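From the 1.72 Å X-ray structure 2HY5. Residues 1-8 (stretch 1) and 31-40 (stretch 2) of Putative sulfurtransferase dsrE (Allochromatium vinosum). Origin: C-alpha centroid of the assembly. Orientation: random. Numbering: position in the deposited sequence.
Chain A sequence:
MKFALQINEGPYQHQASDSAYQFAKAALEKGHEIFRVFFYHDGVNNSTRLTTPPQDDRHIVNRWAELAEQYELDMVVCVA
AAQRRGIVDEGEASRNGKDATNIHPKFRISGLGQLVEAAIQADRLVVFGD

Stretch 1 (1-8) MKFALQIN
Stretch 2 31-40: GHEIFRVFFY

Residues 2-7 and 33-39 form two neighbouring parallel strands. Their axes approach to 4.4 Å, and their N-to-C directions differ by 34°, so the pair is parallel but twisted (signed crossing angle -34°). Most strand residues have extended angles, with phi between -96° and -121° and psi between 103° and 148°. The register pairs Lys 2 with Glu 33 and Phe 3 with Ile 34, each with CA atoms 4.6 Å apart. It then shifts by one residue. Ala 4 pairs with Arg 36 (CA to CA 5.3 Å), Leu 5 with Val 37 (CA to CA 4.8 Å), Gln 6 with Phe 38 (CA to CA 4.8 Å) and Ile 7 with Phe 39 (CA to CA 4.9 Å).

The shift is a beta bulge. Phe 35 is the extra residue, with phi/psi -63/-36, and Arg 36 follows at -171/145. The odd-numbered residues of stretch 1 carry the backbone ladder, each strand residue giving its N and its O to stretch 2. Glu 33 N donates to Met 1 O at 2.9 Å, and Phe 3 N donates to Glu 33 O at 2.7 Å. At the bulge, Phe 35 N reaches Phe 3 O at 2.8 Å, but the angle at hydrogen falls to 135°. Beyond it the bonds straighten. Leu 5 N donates to Arg 36 O at 3.0 Å (173°), and Phe 38 N to Leu 5 O at 2.7 Å (179°). Ile 7 N donates to Phe 38 O at 2.9 Å, and Tyr 40 N to Ile 7 O at 3.0 Å. CA-H...O contacts supplement the ladder, such as Gln 6 CA to Phe 38 O at 3.3 Å.

Gly 31 precedes the strand and ends a helix in a Schellman motif. Its phi of 93° suits glycine, since a CB would jam against the preceding carbonyl O. His 32 follows, chi1 m and chi2 -56°. Its ND1 accepts a hydrogen bond from Met 1 N at 2.8 Å, so the chain start is held by a side chain. The Phe 3 ring (chi1 m, chi2 -81°) turns its edge toward the His 32 ring face. The centroids are 5.6 Å apart and the planes meet at 82°.

Phe 3, Leu 5, Ile 7, Ile 34, Val 37 and Phe 39 share one sheet face, where apolar groups pack together. Leu 5 (m, t) brings CD1 to 4.1 Å from CD1 of Ile 34 (m, t). Ile 7 (m, t) places CD1 4.0 Å from CG1 of Val 37 (t) and 3.4 Å from CE2 of Phe 39 (m, chi2 87°).

Lys 2, Ala 4, Gln 6, Glu 33, Arg 36 and Phe 38 lie on the other face. Lys 2 (m, t, t, t) is extended, and its CD lies 3.8 Å from Glu 33 OE2. Arg 36 leads away to partners elsewhere in the structure. Within stretch 1, Gln 6 NE2 (t, t, chi3 -41°) donates to Asn 8 OD1 (m, chi2 -30°) at 2.8 Å.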

ATOM      1  N   MET A   1       1.391 -20.207  24.620  1.00 15.90           N
ATOM      2  CA  MET A   1       0.603 -20.594  23.418  1.00 15.79           C
ATOM      3  C   MET A   1       1.492 -20.666  22.181  1.00 12.32           C
ATOM      4  O   MET A   1       2.655 -20.261  22.218  1.00 11.05           O
ATOM      5  CB  MET A   1      -0.526 -19.589  23.173  1.00 24.89           C
ATOM      6  CG  MET A   1      -1.555 -19.519  24.287  1.00 31.61           C
ATOM      7  SD  MET A   1      -3.015 -18.578  23.801  1.00 36.46           S
ATOM      8  CE  MET A   1      -4.174 -19.911  23.462  1.00 37.05           C
ATOM      9  N   LYS A   2       0.932 -21.191  21.094  1.00 10.58           N
ATOM     10  CA  LYS A   2       1.643 -21.324  19.825  1.00  9.41           C
ATOM     11  C   LYS A   2       1.101 -20.301  18.825  1.00  9.21           C
ATOM     12  O   LYS A   2      -0.110 -20.172  18.655  1.00  8.59           O
ATOM     13  CB  LYS A   2       1.452 -22.730  19.252  1.00 17.80           C
ATOM     14  CG  LYS A   2       1.860 -23.860  20.180  1.00 23.70           C
ATOM     15  CD  LYS A   2       1.611 -25.206  19.513  1.00 27.24           C
ATOM     16  CE  LYS A   2       2.006 -26.367  20.408  1.00 30.11           C
ATOM     17  NZ  LYS A   2       1.736 -27.679  19.755  1.00 32.81           N
ATOM     18  N   PHE A   3       2.010 -19.591  18.163  1.00  7.23           N
ATOM     19  CA  PHE A   3       1.650 -18.566  17.183  1.00  9.51           C
ATOM     20  C   PHE A   3       2.039 -18.902  15.755  1.00 10.44           C
ATOM     21  O   PHE A   3       3.051 -19.553  15.508  1.00 11.84           O
ATOM     22  CB  PHE A   3       2.350 -17.245  17.507  1.00  8.01           C
ATOM     23  CG  PHE A   3       1.783 -16.519  18.682  1.00  8.88           C
ATOM     24  CD1 PHE A   3       0.638 -15.740  18.544  1.00  9.74           C
ATOM     25  CD2 PHE A   3       2.396 -16.605  19.926  1.00 10.68           C
ATOM     26  CE1 PHE A   3       0.109 -15.053  19.638  1.00  9.51           C
ATOM     27  CE2 PHE A   3       1.876 -15.924  21.024  1.00 11.67           C
ATOM     28  CZ  PHE A   3       0.732 -15.148  20.880  1.00 10.78           C
ATOM     29  N   ALA A   4       1.219 -18.431  14.824  1.00  6.52           N
ATOM     30  CA  ALA A   4       1.489 -18.572  13.403  1.00  7.70           C
ATOM     31  C   ALA A   4       1.515 -17.108  12.975  1.00  7.35           C
ATOM     32  O   ALA A   4       0.536 -16.390  13.176  1.00  9.10           O
ATOM     33  CB  ALA A   4       0.355 -19.310  12.704  1.00  9.39           C
ATOM     34  N   LEU A   5       2.637 -16.647  12.429  1.00  7.49           N
ATOM     35  CA  LEU A   5       2.735 -15.253  11.998  1.00  8.02           C
ATOM     36  C   LEU A   5       2.792 -15.165  10.481  1.00  9.08           C
ATOM     37  O   LEU A   5       3.527 -15.905   9.838  1.00  8.59           O
ATOM     38  CB  LEU A   5       3.983 -14.589  12.587  1.00 11.17           C
ATOM     39  CG  LEU A   5       4.137 -14.617  14.110  1.00 12.37           C
ATOM     40  CD1 LEU A   5       5.365 -13.809  14.501  1.00 14.78           C
ATOM     41  CD2 LEU A   5       2.896 -14.053  14.784  1.00 14.26           C
ATOM     42  N   GLN A   6       2.010 -14.250   9.920  1.00  8.84           N
ATOM     43  CA  GLN A   6       1.957 -14.050   8.480  1.00 10.67           C
ATOM     44  C   GLN A   6       2.378 -12.611   8.196  1.00 10.18           C
ATOM     45  O   GLN A   6       1.872 -11.683   8.825  1.00  8.83           O
ATOM     46  CB  GLN A   6       0.528 -14.289   7.978  1.00  9.90           C
ATOM     47  CG  GLN A   6       0.387 -14.320   6.457  1.00 12.89           C
ATOM     48  CD  GLN A   6      -1.069 -14.385   6.019  1.00 14.63           C
ATOM     49  OE1 GLN A   6      -1.879 -15.100   6.614  1.00 15.29           O
ATOM     50  NE2 GLN A   6      -1.398 -13.668   4.946  1.00 14.55           N
ATOM     51  N   ILE A   7       3.315 -12.436   7.266  1.00  6.26           N
ATOM     52  CA  ILE A   7       3.804 -11.109   6.894  1.00  7.82           C
ATOM     53  C   ILE A   7       3.540 -10.934   5.400  1.00  7.83           C
ATOM     54  O   ILE A   7       4.032 -11.714   4.586  1.00  7.47           O
ATOM     55  CB  ILE A   7       5.309 -10.979   7.214  1.00  9.10           C
ATOM     56  CG1 ILE A   7       5.516 -11.164   8.724  1.00 12.65           C
ATOM     57  CG2 ILE A   7       5.832  -9.612   6.777  1.00  9.93           C
ATOM     58  CD1 ILE A   7       6.952 -11.253   9.150  1.00 15.46           C
ATOM     59  N   ASN A   8       2.764  -9.907   5.052  1.00  7.64           N
ATOM     60  CA  ASN A   8       2.365  -9.666   3.664  1.00  9.46           C
ATOM     61  C   ASN A   8       3.065  -8.566   2.888  1.00  9.65           C
ATOM     62  O   ASN A   8       2.769  -8.370   1.706  1.00 11.41           O
ATOM     63  CB  ASN A   8       0.867  -9.362   3.592  1.00 11.23           C
ATOM     64  CG  ASN A   8       0.014 -10.425   4.252  1.00 12.97           C
ATOM     65  OD1 ASN A   8       0.373 -11.600   4.282  1.00 17.03           O
ATOM     66  ND2 ASN A   8      -1.141 -10.017   4.757  1.00 15.14           N
ATOM     67  N   GLY A  31       8.212 -16.851  26.311  1.00 14.15           N
ATOM     68  CA  GLY A  31       8.145 -18.301  26.345  1.00 13.55           C
ATOM     69  C   GLY A  31       7.131 -18.904  25.395  1.00 14.41           C
ATOM     70  O   GLY A  31       6.955 -20.124  25.362  1.00 14.69           O
ATOM     71  N   HIS A  32       6.446 -18.063  24.626  1.00  9.24           N
ATOM     72  CA  HIS A  32       5.459 -18.570  23.683  1.00  9.19           C
ATOM     73  C   HIS A  32       6.181 -19.172  22.497  1.00  8.13           C
ATOM     74  O   HIS A  32       7.303 -18.782  22.170  1.00  9.21           O
ATOM     75  CB  HIS A  32       4.536 -17.453  23.191  1.00 11.73           C
ATOM     76  CG  HIS A  32       3.612 -16.926  24.242  1.00 11.74           C
ATOM     77  ND1 HIS A  32       2.748 -17.736  24.945  1.00 13.66           N
ATOM     78  CD2 HIS A  32       3.401 -15.666  24.693  1.00 12.57           C
ATOM     79  CE1 HIS A  32       2.044 -16.999  25.786  1.00 14.77           C
ATOM     80  NE2 HIS A  32       2.421 -15.739  25.651  1.00 13.12           N
ATOM     81  N   GLU A  33       5.534 -20.128  21.849  1.00  9.23           N
ATOM     82  CA  GLU A  33       6.124 -20.770  20.691  1.00 10.68           C
ATOM     83  C   GLU A  33       5.640 -20.122  19.400  1.00 10.58           C
ATOM     84  O   GLU A  33       4.464 -19.795  19.264  1.00 10.56           O
ATOM     85  CB  GLU A  33       5.747 -22.249  20.678  1.00 21.94           C
ATOM     86  CG  GLU A  33       6.307 -23.029  19.502  1.00 28.28           C
ATOM     87  CD  GLU A  33       5.796 -24.457  19.467  1.00 32.23           C
ATOM     88  OE1 GLU A  33       5.929 -25.162  20.490  1.00 33.18           O
ATOM     89  OE2 GLU A  33       5.261 -24.875  18.414  1.00 34.05           O
ATOM     90  N   ILE A  34       6.553 -19.914  18.464  1.00  9.82           N
ATOM     91  CA  ILE A  34       6.180 -19.379  17.164  1.00 10.83           C
ATOM     92  C   ILE A  34       6.361 -20.598  16.269  1.00 11.13           C
ATOM     93  O   ILE A  34       7.483 -20.988  15.942  1.00 12.39           O
ATOM     94  CB  ILE A  34       7.103 -18.225  16.719  1.00 12.32           C
ATOM     95  CG1 ILE A  34       6.837 -16.997  17.597  1.00 12.30           C
ATOM     96  CG2 ILE A  34       6.851 -17.883  15.247  1.00 13.30           C
ATOM     97  CD1 ILE A  34       7.651 -15.776  17.231  1.00 14.77           C
ATOM     98  N   PHE A  35       5.242 -21.218  15.920  1.00  8.95           N
ATOM     99  CA  PHE A  35       5.230 -22.422  15.107  1.00  9.30           C
ATOM    100  C   PHE A  35       5.804 -22.201  13.713  1.00 10.10           C
ATOM    101  O   PHE A  35       6.457 -23.085  13.158  1.00 10.40           O
ATOM    102  CB  PHE A  35       3.800 -22.952  15.003  1.00 12.15           C
ATOM    103  CG  PHE A  35       3.686 -24.247  14.257  1.00 14.05           C
ATOM    104  CD1 PHE A  35       4.000 -25.451  14.878  1.00 16.59           C
ATOM    105  CD2 PHE A  35       3.270 -24.262  12.933  1.00 14.31           C
ATOM    106  CE1 PHE A  35       3.899 -26.655  14.188  1.00 18.32           C
ATOM    107  CE2 PHE A  35       3.167 -25.459  12.231  1.00 17.48           C
ATOM    108  CZ  PHE A  35       3.481 -26.658  12.860  1.00 18.00           C
ATOM    109  N   ARG A  36       5.557 -21.022  13.151  1.00  8.93           N
ATOM    110  CA  ARG A  36       6.049 -20.714  11.816  1.00  7.70           C
ATOM    111  C   ARG A  36       5.832 -19.243  11.481  1.00  7.63           C
ATOM    112  O   ARG A  36       4.852 -18.642  11.915  1.00  8.44           O
ATOM    113  CB  ARG A  36       5.321 -21.593  10.791  1.00  9.69           C
ATOM    114  CG  ARG A  36       5.697 -21.374   9.319  1.00  8.40           C
ATOM    115  CD  ARG A  36       5.125 -22.514   8.470  1.00 11.16           C
ATOM    116  NE  ARG A  36       5.717 -23.783   8.882  1.00  9.97           N
ATOM    117  CZ  ARG A  36       5.069 -24.942   8.963  1.00 11.20           C
ATOM    118  NH1 ARG A  36       3.783 -25.025   8.655  1.00 10.56           N
ATOM    119  NH2 ARG A  36       5.715 -26.021   9.385  1.00 11.54           N
ATOM    120  N   VAL A  37       6.774 -18.675  10.739  1.00  7.92           N
ATOM    121  CA  VAL A  37       6.691 -17.296  10.279  1.00  8.83           C
ATOM    122  C   VAL A  37       6.546 -17.482   8.776  1.00  9.27           C
ATOM    123  O   VAL A  37       7.450 -17.998   8.117  1.00  8.47           O
ATOM    124  CB  VAL A  37       7.982 -16.505  10.574  1.00  9.28           C
ATOM    125  CG1 VAL A  37       7.820 -15.062  10.113  1.00  9.75           C
ATOM    126  CG2 VAL A  37       8.294 -16.547  12.058  1.00 10.18           C
ATOM    127  N   PHE A  38       5.400 -17.083   8.242  1.00  7.71           N
ATOM    128  CA  PHE A  38       5.133 -17.261   6.826  1.00  8.62           C
ATOM    129  C   PHE A  38       5.088 -15.943   6.063  1.00  8.14           C
ATOM    130  O   PHE A  38       4.348 -15.033   6.428  1.00  8.73           O
ATOM    131  CB  PHE A  38       3.812 -18.015   6.654  1.00  7.62           C
ATOM    132  CG  PHE A  38       3.584 -18.525   5.266  1.00  7.78           C
ATOM    133  CD1 PHE A  38       3.075 -17.692   4.276  1.00  9.23           C
ATOM    134  CD2 PHE A  38       3.912 -19.836   4.937  1.00  9.33           C
ATOM    135  CE1 PHE A  38       2.895 -18.157   2.976  1.00  9.30           C
ATOM    136  CE2 PHE A  38       3.737 -20.316   3.641  1.00  9.52           C
ATOM    137  CZ  PHE A  38       3.229 -19.475   2.656  1.00 11.55           C
ATOM    138  N   PHE A  39       5.898 -15.848   5.014  1.00  4.94           N
ATOM    139  CA  PHE A  39       5.943 -14.640   4.199  1.00  6.27           C
ATOM    140  C   PHE A  39       5.154 -14.848   2.916  1.00  7.14           C
ATOM    141  O   PHE A  39       5.418 -15.780   2.154  1.00  6.62           O
ATOM    142  CB  PHE A  39       7.393 -14.261   3.886  1.00  6.51           C
ATOM    143  CG  PHE A  39       8.220 -13.982   5.110  1.00  6.89           C
ATOM    144  CD1 PHE A  39       8.871 -15.013   5.778  1.00  6.98           C
ATOM    145  CD2 PHE A  39       8.317 -12.695   5.616  1.00  4.30           C
ATOM    146  CE1 PHE A  39       9.615 -14.760   6.934  1.00  7.31           C
ATOM    147  CE2 PHE A  39       9.057 -12.433   6.766  1.00  7.88           C
ATOM    148  CZ  PHE A  39       9.703 -13.468   7.427  1.00  8.04           C
ATOM    149  N   TYR A  40       4.176 -13.973   2.690  1.00  4.75           N
ATOM    150  CA  TYR A  40       3.311 -14.055   1.517  1.00  4.70           C
ATOM    151  C   TYR A  40       3.251 -12.694   0.816  1.00  5.33           C
ATOM    152  O   TYR A  40       3.669 -11.688   1.384  1.00  5.18           O
ATOM    153  CB  TYR A  40       1.906 -14.496   1.943  1.00  5.88           C
ATOM    154  CG  TYR A  40       1.043 -14.991   0.809  1.00  7.16           C
ATOM    155  CD1 TYR A  40       1.570 -15.826  -0.179  1.00  9.02           C
ATOM    156  CD2 TYR A  40      -0.307 -14.648   0.731  1.00  8.16           C
ATOM    157  CE1 TYR A  40       0.776 -16.305  -1.215  1.00  9.80           C
ATOM    158  CE2 TYR A  40      -1.111 -15.128  -0.301  1.00  9.77           C
ATOM    159  CZ  TYR A  40      -0.563 -15.954  -1.271  1.00  8.55           C
ATOM    160  OH  TYR A  40      -1.344 -16.438  -2.298  1.00  9.62           O
TER